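Local coordinates for penicillin binding protein 2X (Streptococcus thermophilus, PDB 5U47) that probably cross-links peptides between adjacent glycan strands of septal peptidoglycan as a transpeptidase, and is the kind of enzyme beta-lactams inactivate by acylating an active-site serine, at residues A348-S352 with Y472-V476; T236-T241 with F557-V561; I597-P602 with G622-V628; E434-Q440 with R610-H615. The protein carries 1 engineered substitution. All coordinates share one frame. Residue numbers count along the deposited sequence, not the author numbering.

Interaction 1 of 4, residues A348-S352 with Y472-V476; sequences AQGFS and YMISV. With ACT (acetate ion), chain D.
Two helices of the penicillin-binding transpeptidase domain meet here: 348-352 ends helix 347-352, and 472-476 lies within helix 463-478. Over these short segments the axes approach to 8.6 Å with a crossing angle of -50°, and the backbones converge toward their C-terminal ends, from 6.7 Å between A348 CA and Y472 CA to 4.2 Å between S352 CA and V476 CA. Y472 (chi1 m) brings CD1 4.1 Å from A348 CB. M473 follows, with CG 3.5 Å from F351 CE2, at the edge of a ring that takes chi1 t. F351 and M473 both also touch K505, whose KSG sequence probably belongs to the active site, as in other penicillin-recognising enzymes. S475 CB lies 3.3 Å from S352 OG, and S475 OG donates to acetate O at 2.7 Å. V476 CG2 reaches F351 CE2 at 3.9 Å. Between the helices a water donates to A348 O (2.8 Å) and Y472 O (3.0 Å) and is hydrogen-bonded to S352 OG (3.0 Å).

Interaction 2 of 4, residues T236-T241 with F557-V561; sequences TFMEQT and FFATV
The C-terminal end of helix 224-241 packs against the start of helix 558-572, a pairing of helices on the antiparallel sheet of the beta-lactamase-like transpeptidase fold; F237 and V561 both rest on V545 of strand 541-548. Segment 236-241 is regular helix, whereas T560 N and V561 N bond back three residues, to F557 O (3.0 Å) and F558 O (3.2 Å). F237 CA and T560 CA face each other at 6.0 Å. The polar link is a very short hydrogen bond from T560 OG1 to Q240 OE1, 2.5 Å. Two CH-pi contacts follow: V561 CG1 sits 4.1 Å from the centroid of the F237 ring, and Q240 CB (chi1 m) 4.2 Å from that of F557, each over a ring face. Among apolar contacts, F237 (chi1 t) sets CE1 4.0 Å from F557 CB and CZ 4.1 Å from F558 CE1, while T236 CG2 meets T560 CG2 at 3.7 Å. Within the first helix, T241 (chi1 p) turns OG1 back to donate to F237 O at 3.0 Å.

Interaction 3 of 4, residues I597-P602 with G622-V628; sequences IIGKTP and GNKIEKV
A type II beta turn, I597 to K600, docks alongside strand 625-628 through two backbone hydrogen bonds: G599 N donates to I625 O (2.9 Å) and I625 N to K600 O (2.8 Å). The turn is closed by K600 N to I597 O at 3.1 Å, and G599 (phi 90°, psi -18°) takes the position where a CB would be jammed against the preceding carbonyl. CA atoms of G599 and I625 are 5.0 Å apart, those of T601 and K624 4.9 Å. Both segments belong to a PASTA domain, in which helix 602-611, starting at P602, packs with a three-stranded sheet; 625-628 is an outer strand of that sheet, with a classic bulge at E626 and K627 facing M645. I625 (chi1 m, chi2 t) points inward, its CG1 3.9 Å from P602 CG and its CG2 4.0 Å from I598 CD1. I597 CD1 and I598 CD1 each lie 3.8 Å from V628 CG2. At the exposed end, one water donates to N623 O (2.5 Å) and bonds T601 OG1 (2.9 Å); another donates to G599 O (2.7 Å).

Interaction 4 of 4, residues E434-Q440 with R610-H615; sequences EPQFIKQ and RQNLVH
Segment 434-440 runs from a loop into strand 438-443 and lies beside the end of helix 602-611, with 9.2 Å between E434 CA and H615 CA and 7.4 Å between I438 CA and Q611 CA. E434 (chi1 t, chi2 p) curls toward R610, placing OE2 3.2 Å from R610 NE. This oxygen sits over the guanidinium face, so the salt bridge is purely electrostatic; R610 pairs through NH2 with E455 and through NH1 with R385 O. Q436 (chi1 m, chi2 t) extends to bring NE2 3.9 Å from H615 NE2, although that amide nitrogen bonds to K453 O. I438 (chi1 m, chi2 t) sets CG2 3.9 Å from L613 CD2, the apolar pair of the contact, and its CD1 lies 3.7 Å from the backbone oxygen Q611 O. L613 (chi1 m, chi2 t), at phi 67°, psi 21°, is the C-prime residue of a Schellman motif, in which L613 N bonds to R610 O at 3.0 Å. K439 and Q440 point away, both facing Y219 in a classic beta bulge; K439 pairs with E257. The result is a buried interdomain contact, the Schellman-capped end of a PASTA helix seated against the transpeptidase domain.

Interactions 1 and 2 belong to the transpeptidase domain, with centres 24 Å apart and nearest atoms about 9 Å apart; along the chain, interaction 1 is nested within the loop that interaction 2 closes. Of the four, interaction 1 is the one placed beside the probable catalytic centre, through K505 of strand 503-510. Interaction 3 lies within the first PASTA domain, its centre 45 Å from that of interaction 1 and 46 Å from that of interaction 2. Interaction 4 joins the two domains. Helix 602-611 begins at P602 in interaction 3 and ends in interaction 4, whose centres are 21 Å apart, while interactions 1 and 4 are 35 Å apart between centres.

Interaction 1 of 4, residues A348-S352 with Y472-V476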
loop_
_atom_site.group_PDB
_atom_site.type_symbol
_atom_site.label_atom_id
_atom_site.label_comp_id
_atom_site.label_asym_id
_atom_site.label_seq_id
_atom_site.Cartn_x
_atom_site.Cartn_y
_atom_site.Cartn_z
ATOM N N ALA A 348 30.990 -15.485 6.693
ATOM C CA ALA A 348 29.814 -16.071 6.030
ATOM C C ALA A 348 28.976 -16.806 7.073
ATOM O O ALA A 348 27.735 -16.724 7.073
ATOM C CB ALA A 348 30.246 -17.023 4.927
ATOM N N GLN A 349 29.676 -17.529 7.950
ATOM C CA GLN A 349 29.045 -18.268 9.040
ATOM C C GLN A 349 28.378 -17.315 10.023
ATOM O O GLN A 349 27.268 -17.563 10.446
ATOM C CB GLN A 349 30.063 -19.168 9.769
ATOM C CG GLN A 349 30.525 -20.372 8.953
ATOM C CD GLN A 349 31.673 -21.127 9.608
ATOM O OE1 GLN A 349 32.442 -20.558 10.386
ATOM N NE2 GLN A 349 31.797 -22.416 9.289
ATOM N N GLY A 350 29.059 -16.230 10.380
ATOM C CA GLY A 350 28.485 -15.224 11.270
ATOM C C GLY A 350 27.230 -14.601 10.663
ATOM O O GLY A 350 26.291 -14.225 11.387
ATOM N N PHE A 351 27.205 -14.482 9.337
ATOM C CA PHE A 351 26.009 -13.965 8.655
ATOM C C PHE A 351 24.897 -14.992 8.805
ATOM O O PHE A 351 23.777 -14.642 9.159
ATOM C CB PHE A 351 26.265 -13.668 7.179
ATOM C CG PHE A 351 25.035 -13.190 6.430
ATOM C CD1 PHE A 351 24.572 -11.886 6.576
ATOM C CD2 PHE A 351 24.352 -14.035 5.576
ATOM C CE1 PHE A 351 23.440 -11.445 5.889
ATOM C CE2 PHE A 351 23.222 -13.601 4.887
ATOM C CZ PHE A 351 22.767 -12.306 5.048
ATOM N N SER A 352 25.230 -16.265 8.591
ATOM C CA SER A 352 24.244 -17.336 8.721
ATOM C C SER A 352 23.698 -17.407 10.142
ATOM O O SER A 352 22.503 -17.619 10.349
ATOM C CB SER A 352 24.846 -18.684 8.298
ATOM O OG SER A 352 25.119 -18.695 6.902
ATOM N N TYR A 472 24.796 -16.174 -0.151
ATOM C CA TYR A 472 25.128 -16.295 1.283
ATOM C C TYR A 472 23.860 -16.511 2.110
ATOM O O TYR A 472 23.873 -17.243 3.097
ATOM C CB TYR A 472 25.912 -15.081 1.815
ATOM C CG TYR A 472 27.316 -14.962 1.257
ATOM C CD1 TYR A 472 28.246 -15.972 1.459
ATOM C CD2 TYR A 472 27.732 -13.823 0.576
ATOM C CE1 TYR A 472 29.542 -15.875 0.962
ATOM C CE2 TYR A 472 29.017 -13.721 0.076
ATOM C CZ TYR A 472 29.915 -14.749 0.276
ATOM O OH TYR A 472 31.190 -14.647 -0.213
ATOM N N MET A 473 22.764 -15.895 1.683
ATOM C CA MET A 473 21.463 -16.040 2.367
ATOM C C MET A 473 20.849 -17.449 2.281
ATOM O O MET A 473 19.953 -17.776 3.065
ATOM C CB MET A 473 20.470 -14.986 1.856
ATOM C CG MET A 473 20.753 -13.583 2.362
ATOM S SD MET A 473 19.787 -12.302 1.525
ATOM C CE MET A 473 18.166 -12.564 2.232
ATOM N N ILE A 474 21.297 -18.280 1.340
ATOM C CA ILE A 474 20.816 -19.668 1.274
ATOM C C ILE A 474 21.261 -20.408 2.546
ATOM O O ILE A 474 20.488 -21.177 3.151
ATOM C CB ILE A 474 21.349 -20.417 0.027
ATOM C CG1 ILE A 474 20.737 -19.841 -1.263
ATOM C CG2 ILE A 474 21.074 -21.919 0.123
ATOM C CD1 ILE A 474 21.345 -20.396 -2.534
ATOM N N SER A 475 22.504 -20.160 2.953
ATOM C CA SER A 475 23.078 -20.825 4.131
ATOM C C SER A 475 22.374 -20.499 5.432
ATOM O O SER A 475 22.408 -21.296 6.364
ATOM C CB SER A 475 24.584 -20.558 4.249
ATOM O OG SER A 475 25.253 -21.087 3.125
ATOM N N VAL A 476 21.745 -19.334 5.516
ATOM C CA VAL A 476 20.967 -19.012 6.706
ATOM C C VAL A 476 19.959 -20.145 6.940
ATOM O O VAL A 476 19.670 -20.508 8.076
ATOM C CB VAL A 476 20.209 -17.677 6.533
ATOM C CG1 VAL A 476 19.254 -17.453 7.696
ATOM C CG2 VAL A 476 21.192 -16.523 6.412
HETATM C C ACT D . 25.629 -24.820 3.983
HETATM O O ACT D . 25.799 -23.647 3.597
HETATM O OXT ACT D . 24.603 -25.469 3.680
HETATM C CH3 ACT D . 26.696 -25.469 4.823
HETATM O O HOH W 1 26.381 -17.141 4.648
#

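Interaction 2 of 4, residues T236-T241 with F557-V561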
loop_
_atom_site.group_PDB
_atom_site.type_symbol
_atom_site.label_atom_id
_atom_site.label_comp_id
_atom_site.label_asym_id
_atom_site.label_seq_id
_atom_site.Cartn_x
_atom_site.Cartn_y
_atom_site.Cartn_z
ATOM N N THR A 236 -3.486 -18.636 11.090
ATOM C CA THR A 236 -2.835 -19.763 11.777
ATOM C C THR A 236 -1.554 -19.313 12.487
ATOM O O THR A 236 -1.245 -19.773 13.602
ATOM C CB THR A 236 -2.502 -20.897 10.809
ATOM O OG1 THR A 236 -3.691 -21.255 10.103
ATOM C CG2 THR A 236 -1.961 -22.146 11.567
ATOM N N PHE A 237 -0.813 -18.417 11.838
ATOM C CA PHE A 237 0.442 -17.905 12.369
ATOM C C PHE A 237 0.171 -17.130 13.671
ATOM O O PHE A 237 0.915 -17.268 14.649
ATOM C CB PHE A 237 1.125 -17.055 11.288
ATOM C CG PHE A 237 2.446 -16.439 11.690
ATOM C CD1 PHE A 237 3.586 -17.218 11.836
ATOM C CD2 PHE A 237 2.571 -15.056 11.804
ATOM C CE1 PHE A 237 4.810 -16.638 12.159
ATOM C CE2 PHE A 237 3.793 -14.479 12.125
ATOM C CZ PHE A 237 4.915 -15.272 12.298
ATOM N N MET A 238 -0.905 -16.344 13.692
ATOM C CA MET A 238 -1.283 -15.603 14.901
ATOM C C MET A 238 -1.727 -16.536 16.022
ATOM O O MET A 238 -1.466 -16.255 17.183
ATOM C CB MET A 238 -2.402 -14.605 14.621
ATOM C CG MET A 238 -2.028 -13.509 13.654
ATOM S SD MET A 238 -0.435 -12.756 14.027
ATOM C CE MET A 238 -0.799 -12.074 15.647
ATOM N N GLU A 239 -2.420 -17.618 15.677
ATOM C CA GLU A 239 -2.826 -18.598 16.688
ATOM C C GLU A 239 -1.581 -19.209 17.327
ATOM O O GLU A 239 -1.524 -19.377 18.530
ATOM C CB GLU A 239 -3.696 -19.687 16.081
ATOM C CG GLU A 239 -5.044 -19.169 15.621
ATOM C CD GLU A 239 -5.835 -20.169 14.789
ATOM O OE1 GLU A 239 -5.342 -21.306 14.542
ATOM O OE2 GLU A 239 -6.957 -19.797 14.378
ATOM N N GLN A 240 -0.574 -19.502 16.519
ATOM C CA GLN A 240 0.678 -20.086 17.027
ATOM C C GLN A 240 1.537 -19.141 17.864
ATOM O O GLN A 240 2.116 -19.549 18.866
ATOM C CB GLN A 240 1.557 -20.531 15.870
ATOM C CG GLN A 240 1.132 -21.776 15.126
ATOM C CD GLN A 240 2.171 -22.115 14.071
ATOM O OE1 GLN A 240 2.490 -21.286 13.222
ATOM N NE2 GLN A 240 2.720 -23.320 14.136
ATOM N N THR A 241 1.643 -17.887 17.426
ATOM C CA THR A 241 2.515 -16.900 18.088
ATOM C C THR A 241 1.849 -16.089 19.200
ATOM O O THR A 241 2.492 -15.772 20.208
ATOM C CB THR A 241 3.085 -15.887 17.066
ATOM O OG1 THR A 241 2.015 -15.182 16.423
ATOM C CG2 THR A 241 3.913 -16.577 16.014
ATOM N N PHE A 557 7.962 -21.381 13.321
ATOM C CA PHE A 557 6.639 -20.829 13.038
ATOM C C PHE A 557 6.574 -20.102 11.710
ATOM O O PHE A 557 5.492 -19.998 11.142
ATOM C CB PHE A 557 6.117 -19.891 14.133
ATOM C CG PHE A 557 5.869 -20.555 15.469
ATOM C CD1 PHE A 557 5.479 -21.881 15.565
ATOM C CD2 PHE A 557 5.923 -19.799 16.633
ATOM C CE1 PHE A 557 5.232 -22.462 16.800
ATOM C CE2 PHE A 557 5.662 -20.376 17.874
ATOM C CZ PHE A 557 5.318 -21.708 17.957
ATOM N N PHE A 558 7.707 -19.603 11.212
ATOM C CA PHE A 558 7.693 -18.923 9.916
ATOM C C PHE A 558 7.259 -19.845 8.782
ATOM O O PHE A 558 6.729 -19.374 7.774
ATOM C CB PHE A 558 9.045 -18.294 9.571
ATOM C CG PHE A 558 9.366 -17.051 10.339
ATOM C CD1 PHE A 558 8.463 -15.998 10.397
ATOM C CD2 PHE A 558 10.608 -16.893 10.936
ATOM C CE1 PHE A 558 8.767 -14.832 11.085
ATOM C CE2 PHE A 558 10.933 -15.717 11.610
ATOM C CZ PHE A 558 10.011 -14.686 11.688
ATOM N N ALA A 559 7.471 -21.148 8.951
ATOM C CA ALA A 559 7.078 -22.121 7.931
ATOM C C ALA A 559 5.566 -22.130 7.730
ATOM O O ALA A 559 5.088 -22.472 6.661
ATOM C CB ALA A 559 7.556 -23.497 8.291
ATOM N N THR A 560 4.828 -21.777 8.779
ATOM C CA THR A 560 3.382 -21.719 8.726
ATOM C C THR A 560 2.874 -20.708 7.692
ATOM O O THR A 560 1.876 -20.946 7.015
ATOM C CB THR A 560 2.815 -21.345 10.123
ATOM O OG1 THR A 560 3.249 -22.318 11.082
ATOM C CG2 THR A 560 1.295 -21.287 10.109
ATOM N N VAL A 561 3.588 -19.605 7.539
ATOM C CA VAL A 561 3.135 -18.532 6.660
ATOM C C VAL A 561 3.968 -18.406 5.373
ATOM O O VAL A 561 3.402 -18.293 4.300
ATOM C CB VAL A 561 2.989 -17.201 7.459
ATOM C CG1 VAL A 561 4.306 -16.733 8.027
ATOM C CG2 VAL A 561 2.382 -16.115 6.594
#

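Interaction 3 of 4, residues I597-P602 with G622-V628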
loop_
_atom_site.group_PDB
_atom_site.type_symbol
_atom_site.label_atom_id
_atom_site.label_comp_id
_atom_site.label_asym_id
_atom_site.label_seq_id
_atom_site.Cartn_x
_atom_site.Cartn_y
_atom_site.Cartn_z
ATOM N N ILE A 597 2.130 23.222 -10.383
ATOM C CA ILE A 597 2.697 22.624 -9.161
ATOM C C ILE A 597 3.927 23.355 -8.608
ATOM O O ILE A 597 4.465 22.947 -7.578
ATOM C CB ILE A 597 2.983 21.108 -9.333
ATOM C CG1 ILE A 597 3.969 20.851 -10.473
ATOM C CG2 ILE A 597 1.677 20.341 -9.585
ATOM C CD1 ILE A 597 4.412 19.405 -10.552
ATOM N N ILE A 598 4.343 24.448 -9.255
ATOM C CA ILE A 598 5.495 25.228 -8.762
ATOM C C ILE A 598 5.044 25.871 -7.451
ATOM O O ILE A 598 3.937 26.414 -7.374
ATOM C CB ILE A 598 5.952 26.335 -9.753
ATOM C CG1 ILE A 598 6.261 25.753 -11.134
ATOM C CG2 ILE A 598 7.163 27.103 -9.202
ATOM C CD1 ILE A 598 7.326 24.683 -11.138
ATOM N N GLY A 599 5.886 25.799 -6.426
ATOM C CA GLY A 599 5.517 26.319 -5.111
ATOM C C GLY A 599 4.836 25.287 -4.220
ATOM O O GLY A 599 4.757 25.495 -3.009
ATOM N N LYS A 600 4.322 24.183 -4.790
ATOM C CA LYS A 600 3.713 23.128 -3.952
ATOM C C LYS A 600 4.776 22.307 -3.213
ATOM O O LYS A 600 5.974 22.450 -3.467
ATOM C CB LYS A 600 2.818 22.203 -4.773
ATOM C CG LYS A 600 1.506 22.855 -5.142
ATOM C CD LYS A 600 0.576 21.909 -5.881
ATOM C CE LYS A 600 -0.879 22.306 -5.675
ATOM N NZ LYS A 600 -1.107 23.764 -5.907
ATOM N N THR A 601 4.322 21.441 -2.314
ATOM C CA THR A 601 5.219 20.584 -1.539
ATOM C C THR A 601 5.591 19.365 -2.392
ATOM O O THR A 601 4.703 18.691 -2.925
ATOM C CB THR A 601 4.566 20.160 -0.217
ATOM O OG1 THR A 601 4.052 21.324 0.446
ATOM C CG2 THR A 601 5.572 19.455 0.683
ATOM N N PRO A 602 6.907 19.095 -2.562
ATOM C CA PRO A 602 7.370 17.988 -3.397
ATOM C C PRO A 602 6.801 16.633 -3.016
ATOM O O PRO A 602 6.306 15.920 -3.881
ATOM C CB PRO A 602 8.891 18.008 -3.187
ATOM C CG PRO A 602 9.191 19.416 -2.904
ATOM C CD PRO A 602 8.047 19.887 -2.066
ATOM N N GLY A 622 14.465 20.167 -0.277
ATOM C CA GLY A 622 13.639 21.335 0.038
ATOM C C GLY A 622 12.153 21.019 0.100
ATOM O O GLY A 622 11.686 20.042 -0.506
ATOM N N ASN A 623 11.408 21.854 0.827
ATOM C CA ASN A 623 9.967 21.672 0.966
ATOM C C ASN A 623 9.122 22.383 -0.113
ATOM O O ASN A 623 7.907 22.424 0.001
ATOM C CB ASN A 623 9.482 22.056 2.373
ATOM C CG ASN A 623 9.696 23.514 2.702
ATOM O OD1 ASN A 623 10.191 24.284 1.889
ATOM N ND2 ASN A 623 9.309 23.901 3.904
ATOM N N LYS A 624 9.753 22.902 -1.161
ATOM C CA LYS A 624 9.013 23.582 -2.228
ATOM C C LYS A 624 9.492 23.120 -3.583
ATOM O O LYS A 624 10.692 22.922 -3.783
ATOM C CB LYS A 624 9.236 25.101 -2.200
ATOM C CG LYS A 624 8.940 25.829 -0.895
ATOM C CD LYS A 624 7.476 25.778 -0.510
ATOM C CE LYS A 624 7.231 26.577 0.767
ATOM N NZ LYS A 624 5.859 26.360 1.303
ATOM N N ILE A 625 8.553 22.994 -4.519
ATOM C CA ILE A 625 8.900 22.703 -5.907
ATOM C C ILE A 625 9.371 24.006 -6.587
ATOM O O ILE A 625 8.624 24.991 -6.628
ATOM C CB ILE A 625 7.704 22.113 -6.662
ATOM C CG1 ILE A 625 7.434 20.721 -6.110
ATOM C CG2 ILE A 625 7.978 22.073 -8.167
ATOM C CD1 ILE A 625 6.246 20.014 -6.726
ATOM N N GLU A 626 10.595 23.994 -7.112
ATOM C CA GLU A 626 11.163 25.140 -7.812
ATOM C C GLU A 626 11.058 24.982 -9.334
ATOM O O GLU A 626 10.741 25.943 -10.033
ATOM C CB GLU A 626 12.611 25.345 -7.390
ATOM C CG GLU A 626 13.274 26.545 -8.026
ATOM C CD GLU A 626 14.675 26.771 -7.499
ATOM O OE1 GLU A 626 14.886 26.661 -6.269
ATOM O OE2 GLU A 626 15.569 27.065 -8.318
ATOM N N LYS A 627 11.351 23.789 -9.848
ATOM C CA LYS A 627 11.235 23.525 -11.288
ATOM C C LYS A 627 10.750 22.120 -11.541
ATOM O O LYS A 627 10.952 21.216 -10.701
ATOM C CB LYS A 627 12.573 23.699 -12.003
ATOM C CG LYS A 627 13.063 25.122 -12.070
ATOM C CD LYS A 627 14.396 25.217 -12.783
ATOM C CE LYS A 627 14.940 26.633 -12.679
ATOM N NZ LYS A 627 16.292 26.737 -13.273
ATOM N N VAL A 628 10.125 21.937 -12.703
ATOM C CA VAL A 628 9.628 20.622 -13.126
ATOM C C VAL A 628 10.020 20.435 -14.588
ATOM O O VAL A 628 9.977 21.405 -15.369
ATOM C CB VAL A 628 8.100 20.509 -12.947
ATOM C CG1 VAL A 628 7.627 19.085 -13.205
ATOM C CG2 VAL A 628 7.694 20.937 -11.537
HETATM O O HOH W 2 3.769 24.634 -0.597
HETATM O O HOH W 3 6.019 23.077 1.534
#

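Interaction 4 of 4, residues E434-Q440 with R610-H615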
loop_
_atom_site.group_PDB
_atom_site.type_symbol
_atom_site.label_atom_id
_atom_site.label_comp_id
_atom_site.label_asym_id
_atom_site.label_seq_id
_atom_site.Cartn_x
_atom_site.Cartn_y
_atom_site.Cartn_z
ATOM N N GLU A 434 10.495 0.924 -7.143
ATOM C CA GLU A 434 9.470 1.533 -6.297
ATOM C C GLU A 434 8.358 0.488 -6.083
ATOM O O GLU A 434 7.830 -0.057 -7.058
ATOM C CB GLU A 434 8.898 2.758 -6.999
ATOM C CG GLU A 434 7.810 3.507 -6.246
ATOM C CD GLU A 434 8.311 4.355 -5.083
ATOM O OE1 GLU A 434 9.460 4.198 -4.600
ATOM O OE2 GLU A 434 7.511 5.193 -4.640
ATOM N N PRO A 435 7.996 0.196 -4.820
ATOM C CA PRO A 435 6.880 -0.701 -4.606
ATOM C C PRO A 435 5.613 -0.069 -5.200
ATOM O O PRO A 435 5.461 1.153 -5.118
ATOM C CB PRO A 435 6.794 -0.803 -3.075
ATOM C CG PRO A 435 8.173 -0.495 -2.616
ATOM C CD PRO A 435 8.615 0.593 -3.542
ATOM N N GLN A 436 4.763 -0.897 -5.809
ATOM C CA GLN A 436 3.529 -0.453 -6.470
ATOM C C GLN A 436 2.353 -1.284 -6.030
ATOM O O GLN A 436 2.474 -2.516 -5.846
ATOM C CB GLN A 436 3.643 -0.603 -7.989
ATOM C CG GLN A 436 4.624 0.347 -8.650
ATOM C CD GLN A 436 4.757 0.131 -10.148
ATOM O OE1 GLN A 436 4.416 -0.941 -10.685
ATOM N NE2 GLN A 436 5.266 1.143 -10.835
ATOM N N PHE A 437 1.207 -0.611 -5.908
ATOM C CA PHE A 437 -0.053 -1.240 -5.554
ATOM C C PHE A 437 -1.163 -0.923 -6.569
ATOM O O PHE A 437 -2.270 -1.471 -6.447
ATOM C CB PHE A 437 -0.494 -0.902 -4.102
ATOM C CG PHE A 437 -0.734 0.568 -3.856
ATOM C CD1 PHE A 437 -1.947 1.153 -4.173
ATOM C CD2 PHE A 437 0.266 1.365 -3.307
ATOM C CE1 PHE A 437 -2.157 2.507 -3.956
ATOM C CE2 PHE A 437 0.063 2.720 -3.087
ATOM C CZ PHE A 437 -1.157 3.291 -3.413
ATOM N N ILE A 438 -0.880 -0.062 -7.562
ATOM C CA ILE A 438 -1.860 0.248 -8.631
ATOM C C ILE A 438 -1.377 -0.335 -9.940
ATOM O O ILE A 438 -0.267 -0.023 -10.403
ATOM C CB ILE A 438 -2.035 1.759 -8.878
ATOM C CG1 ILE A 438 -2.428 2.463 -7.587
ATOM C CG2 ILE A 438 -3.087 2.010 -9.971
ATOM C CD1 ILE A 438 -2.353 3.972 -7.669
ATOM N N LYS A 439 -2.223 -1.149 -10.553
ATOM C CA LYS A 439 -1.921 -1.781 -11.832
ATOM C C LYS A 439 -2.482 -0.957 -12.980
ATOM O O LYS A 439 -1.856 -0.805 -14.011
ATOM C CB LYS A 439 -2.564 -3.173 -11.895
ATOM C CG LYS A 439 -2.297 -3.998 -13.158
ATOM C CD LYS A 439 -0.869 -4.551 -13.193
ATOM C CE LYS A 439 0.182 -3.562 -13.695
ATOM N NZ LYS A 439 1.531 -3.761 -13.054
ATOM N N GLN A 440 -3.706 -0.482 -12.808
ATOM C CA GLN A 440 -4.372 0.271 -13.866
ATOM C C GLN A 440 -5.444 1.165 -13.294
ATOM O O GLN A 440 -6.122 0.781 -12.351
ATOM C CB GLN A 440 -4.998 -0.702 -14.888
ATOM C CG GLN A 440 -5.695 -0.066 -16.066
ATOM C CD GLN A 440 -6.307 -1.096 -17.012
ATOM O OE1 GLN A 440 -7.459 -1.434 -16.855
ATOM N NE2 GLN A 440 -5.518 -1.620 -17.974
ATOM N N ARG A 610 2.299 9.537 -8.654
ATOM C CA ARG A 610 2.310 8.058 -8.710
ATOM C C ARG A 610 0.911 7.448 -8.716
ATOM O O ARG A 610 0.700 6.396 -9.318
ATOM C CB ARG A 610 3.139 7.439 -7.575
ATOM C CG ARG A 610 4.613 7.697 -7.746
ATOM C CD ARG A 610 5.446 6.724 -6.943
ATOM N NE ARG A 610 6.839 6.936 -7.270
ATOM C CZ ARG A 610 7.663 7.781 -6.662
ATOM N NH1 ARG A 610 7.267 8.525 -5.635
ATOM N NH2 ARG A 610 8.914 7.878 -7.107
ATOM N N GLN A 611 -0.050 8.097 -8.064
ATOM C CA GLN A 611 -1.444 7.633 -8.135
ATOM C C GLN A 611 -1.955 7.661 -9.572
ATOM O O GLN A 611 -2.841 6.878 -9.948
ATOM C CB GLN A 611 -2.335 8.505 -7.264
ATOM C CG GLN A 611 -1.997 8.370 -5.784
ATOM C CD GLN A 611 -2.694 9.386 -4.914
ATOM O OE1 GLN A 611 -3.363 10.293 -5.410
ATOM N NE2 GLN A 611 -2.534 9.249 -3.607
ATOM N N ASN A 612 -1.375 8.570 -10.362
ATOM C CA ASN A 612 -1.719 8.752 -11.752
ATOM C C ASN A 612 -0.719 8.067 -12.689
ATOM O O ASN A 612 -0.704 8.329 -13.891
ATOM C CB ASN A 612 -1.890 10.250 -12.061
ATOM C CG ASN A 612 -3.105 10.834 -11.352
ATOM O OD1 ASN A 612 -4.233 10.741 -11.863
ATOM N ND2 ASN A 612 -2.892 11.388 -10.145
ATOM N N LEU A 613 0.083 7.183 -12.115
ATOM C CA LEU A 613 1.033 6.359 -12.834
ATOM C C LEU A 613 2.221 7.085 -13.489
ATOM O O LEU A 613 2.879 6.554 -14.384
ATOM C CB LEU A 613 0.306 5.419 -13.802
ATOM C CG LEU A 613 -0.802 4.573 -13.142
ATOM C CD1 LEU A 613 -1.256 3.509 -14.110
ATOM C CD2 LEU A 613 -0.309 3.902 -11.861
ATOM N N VAL A 614 2.521 8.266 -13.000
ATOM C CA VAL A 614 3.700 8.999 -13.438
ATOM C C VAL A 614 4.840 8.528 -12.526
ATOM O O VAL A 614 4.576 8.035 -11.410
ATOM C CB VAL A 614 3.452 10.503 -13.320
ATOM C CG1 VAL A 614 4.697 11.307 -13.673
ATOM C CG2 VAL A 614 2.295 10.884 -14.234
ATOM N N HIS A 615 6.081 8.598 -13.017
ATOM C CA HIS A 615 7.263 8.156 -12.246
ATOM C C HIS A 615 8.130 9.383 -11.961
ATOM O O HIS A 615 9.057 9.687 -12.720
ATOM C CB HIS A 615 8.095 7.102 -13.001
ATOM C CG HIS A 615 7.395 5.793 -13.205
ATOM N ND1 HIS A 615 7.927 4.791 -13.987
ATOM C CD2 HIS A 615 6.192 5.339 -12.775
ATOM C CE1 HIS A 615 7.108 3.755 -13.980
ATOM N NE2 HIS A 615 6.046 4.062 -13.254
#